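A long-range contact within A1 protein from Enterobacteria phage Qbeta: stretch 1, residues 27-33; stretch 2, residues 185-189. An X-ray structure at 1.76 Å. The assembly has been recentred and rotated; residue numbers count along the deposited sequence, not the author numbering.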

# COMPACT_ATOMS: atom_id res chain seq x y z
N LYS A 27 -16.60 5.73 5.76
CA LYS A 27 -15.25 5.72 6.42
C LYS A 27 -14.94 4.23 6.75
O LYS A 27 -15.85 3.37 6.84
N TYR A 28 -13.68 3.94 6.94
CA TYR A 28 -13.24 2.56 7.24
C TYR A 28 -11.95 2.67 8.08
O TYR A 28 -10.93 3.23 7.64
N THR A 29 -12.00 2.10 9.28
CA THR A 29 -10.82 2.08 10.17
C THR A 29 -9.78 1.09 9.65
O THR A 29 -10.13 -0.07 9.33
N CYS A 30 -8.54 1.56 9.51
CA CYS A 30 -7.44 0.71 9.10
C CYS A 30 -7.40 -0.50 10.04
O CYS A 30 -7.34 -0.35 11.27
N PRO A 31 -7.49 -1.70 9.49
CA PRO A 31 -7.69 -2.88 10.30
C PRO A 31 -6.41 -3.50 10.87
O PRO A 31 -6.46 -4.52 11.52
N PHE A 32 -5.27 -2.87 10.63
CA PHE A 32 -4.01 -3.29 11.22
C PHE A 32 -3.45 -2.17 12.03
O PHE A 32 -3.90 -1.01 11.88
N ALA A 33 -2.52 -2.52 12.93
CA ALA A 33 -1.88 -1.53 13.76
C ALA A 33 -1.23 -0.48 12.87
O ALA A 33 -0.61 -0.76 11.78
N ALA A 185 -6.23 2.99 0.48
CA ALA A 185 -6.60 2.33 1.75
C ALA A 185 -5.92 0.98 1.91
O ALA A 185 -5.41 0.41 0.94
N VAL A 186 -5.89 0.47 3.16
CA VAL A 186 -5.43 -0.91 3.41
C VAL A 186 -6.67 -1.55 3.99
O VAL A 186 -7.32 -0.99 4.95
N ILE A 187 -7.04 -2.71 3.44
CA ILE A 187 -8.26 -3.38 3.90
C ILE A 187 -7.99 -4.84 4.26
O ILE A 187 -6.95 -5.39 3.85
N VAL A 188 -8.97 -5.43 4.95
CA VAL A 188 -9.11 -6.88 4.98
C VAL A 188 -10.22 -7.29 3.96
O VAL A 188 -11.38 -6.92 4.10
N VAL A 189 -9.84 -7.97 2.86
CA VAL A 189 -10.87 -8.30 1.86
C VAL A 189 -11.83 -9.38 2.40
O VAL A 189 -11.39 -10.46 2.81

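The one hydrogen bond between these stretches, which lie at least 154 residues apart in sequence, joins a side chain to a strand backbone: V188 N donates to Y28 OH at 3.1 Å, with a nearly straight N-H...O angle of 173°. Two residues earlier on the same strand, the carbonyl oxygen of V186 is buried by the contact and finds no polar partner anywhere in the model. It meets carbon instead, with V186 O 3.3 Å from Y28 CE1 and also 3.3 Å from P31 CD.

Stretch 1 crosses the strand of stretch 2 steeply, the end-to-end directions of the touching parts being 85° apart. The two backbones therefore do not pair as neighbouring strands; the CA atoms of C30 and V186 are 6.2 Å apart and those of P31 and I187 6.4 Å, and side chains fill the space between. Together the stretches bury 307 Å², summed over both sides.

Y28, P31 and F32 direct their CA-to-CB bonds toward stretch 2. Y28 takes the t rotamer (chi1 176°), and its ring reaches obliquely over to the strand, bringing the hydroxyl to V188 N. V186 O and V188 N both lie at the ring edge, near its plane, so the tyrosine meets the strand backbone edge-on. I187 CG2 approaches obliquely, 3.7 Å from Y28 CE1, and Y28 OH also sits 3.6 Å from I187 CA.

P31, its ring puckered C-gamma endo, lies over the strand: besides the contact of CD with the V186 carbonyl, P31 CG packs 3.8 Å from V188 CG2. F32, in the m rotamer (chi1 -62°), reaches past V186 to V188. Its atom CD2 lies 3.8 Å from V186 CG1, which is at the ring edge, while CZ at the far end of the ring is 3.6 Å from V188 CG2, an oblique approach. V188 CG2 is thus shared by the proline and the phenylalanine.

On the strand, the CA-to-CB bonds of V186, I187 and V188 all point sideways. V186 (t, chi1 168°) and V188 (t, chi1 173°) supply the methyl groups that F32 meets. I187 (p, chi1 63°; chi2 174°, t) differs, since the end of its side chain leads away; CG2 stays beside the tyrosine ring while CD1 extends out of the contact. C30, also t (chi1 -173°) and sideways, adds a looser apolar touch, SG to V186 CB at 4.3 Å.

The remaining residues stand clear. T29, between two contacting residues, and V189 point away, K27 and A33 are out of reach, and A185, although its CA-to-CB bond points toward stretch 1, brings CB no nearer than 5.3 Å. The NZ of K27 is hydrogen-bonded elsewhere in the structure. No salt bridge spans the stretches; apart from the tyrosine hydroxyl, the side-chain packing is apolar, built from aromatic rings, a proline, a cysteine sulfur and branched aliphatic side chains.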

# COMPACT_ATOMS: atom_id res chain seq x y z
CB LYS A 27 -15.28 6.47 7.76
CG LYS A 27 -15.85 7.91 7.75
CD LYS A 27 -14.75 8.90 8.10
CE LYS A 27 -15.13 10.39 7.89
NZ LYS A 27 -14.89 10.87 6.47
CB TYR A 28 -12.95 1.86 5.92
CG TYR A 28 -12.39 0.46 6.07
CD1 TYR A 28 -11.02 0.19 5.83
CD2 TYR A 28 -13.22 -0.59 6.41
CE1 TYR A 28 -10.49 -1.06 5.91
CE2 TYR A 28 -12.69 -1.91 6.50
CZ TYR A 28 -11.35 -2.16 6.23
OH TYR A 28 -10.93 -3.46 6.38
CB THR A 29 -11.21 1.57 11.56
OG1 THR A 29 -12.25 2.41 12.13
CG2 THR A 29 -10.03 1.60 12.46
CB CYS A 30 -6.12 1.46 9.19
SG CYS A 30 -4.80 0.49 8.52
CB PRO A 31 -8.37 -3.84 9.32
CG PRO A 31 -7.94 -3.47 8.03
CD PRO A 31 -7.47 -2.05 8.04
CB PHE A 32 -3.02 -3.69 10.12
CG PHE A 32 -3.50 -4.85 9.30
CD1 PHE A 32 -3.42 -6.14 9.80
CD2 PHE A 32 -4.08 -4.64 8.04
CE1 PHE A 32 -3.94 -7.24 9.07
CE2 PHE A 32 -4.60 -5.70 7.32
CZ PHE A 32 -4.50 -7.03 7.83
CB ALA A 33 -0.84 -2.18 14.65
CB ALA A 185 -8.12 2.18 1.88
CB VAL A 186 -4.25 -1.00 4.48
CG1 VAL A 186 -4.03 -2.48 4.90
CG2 VAL A 186 -2.94 -0.46 3.94
CB ILE A 187 -9.45 -3.34 2.81
CG1 ILE A 187 -8.98 -4.11 1.56
CG2 ILE A 187 -9.69 -1.88 2.37
CD1 ILE A 187 -10.11 -4.27 0.47
CB VAL A 188 -9.36 -7.41 6.42
CG1 VAL A 188 -9.68 -8.92 6.35
CG2 VAL A 188 -8.09 -7.24 7.35
CB VAL A 189 -10.27 -8.65 0.49
CG1 VAL A 189 -9.35 -9.86 0.59
CG2 VAL A 189 -11.36 -8.86 -0.58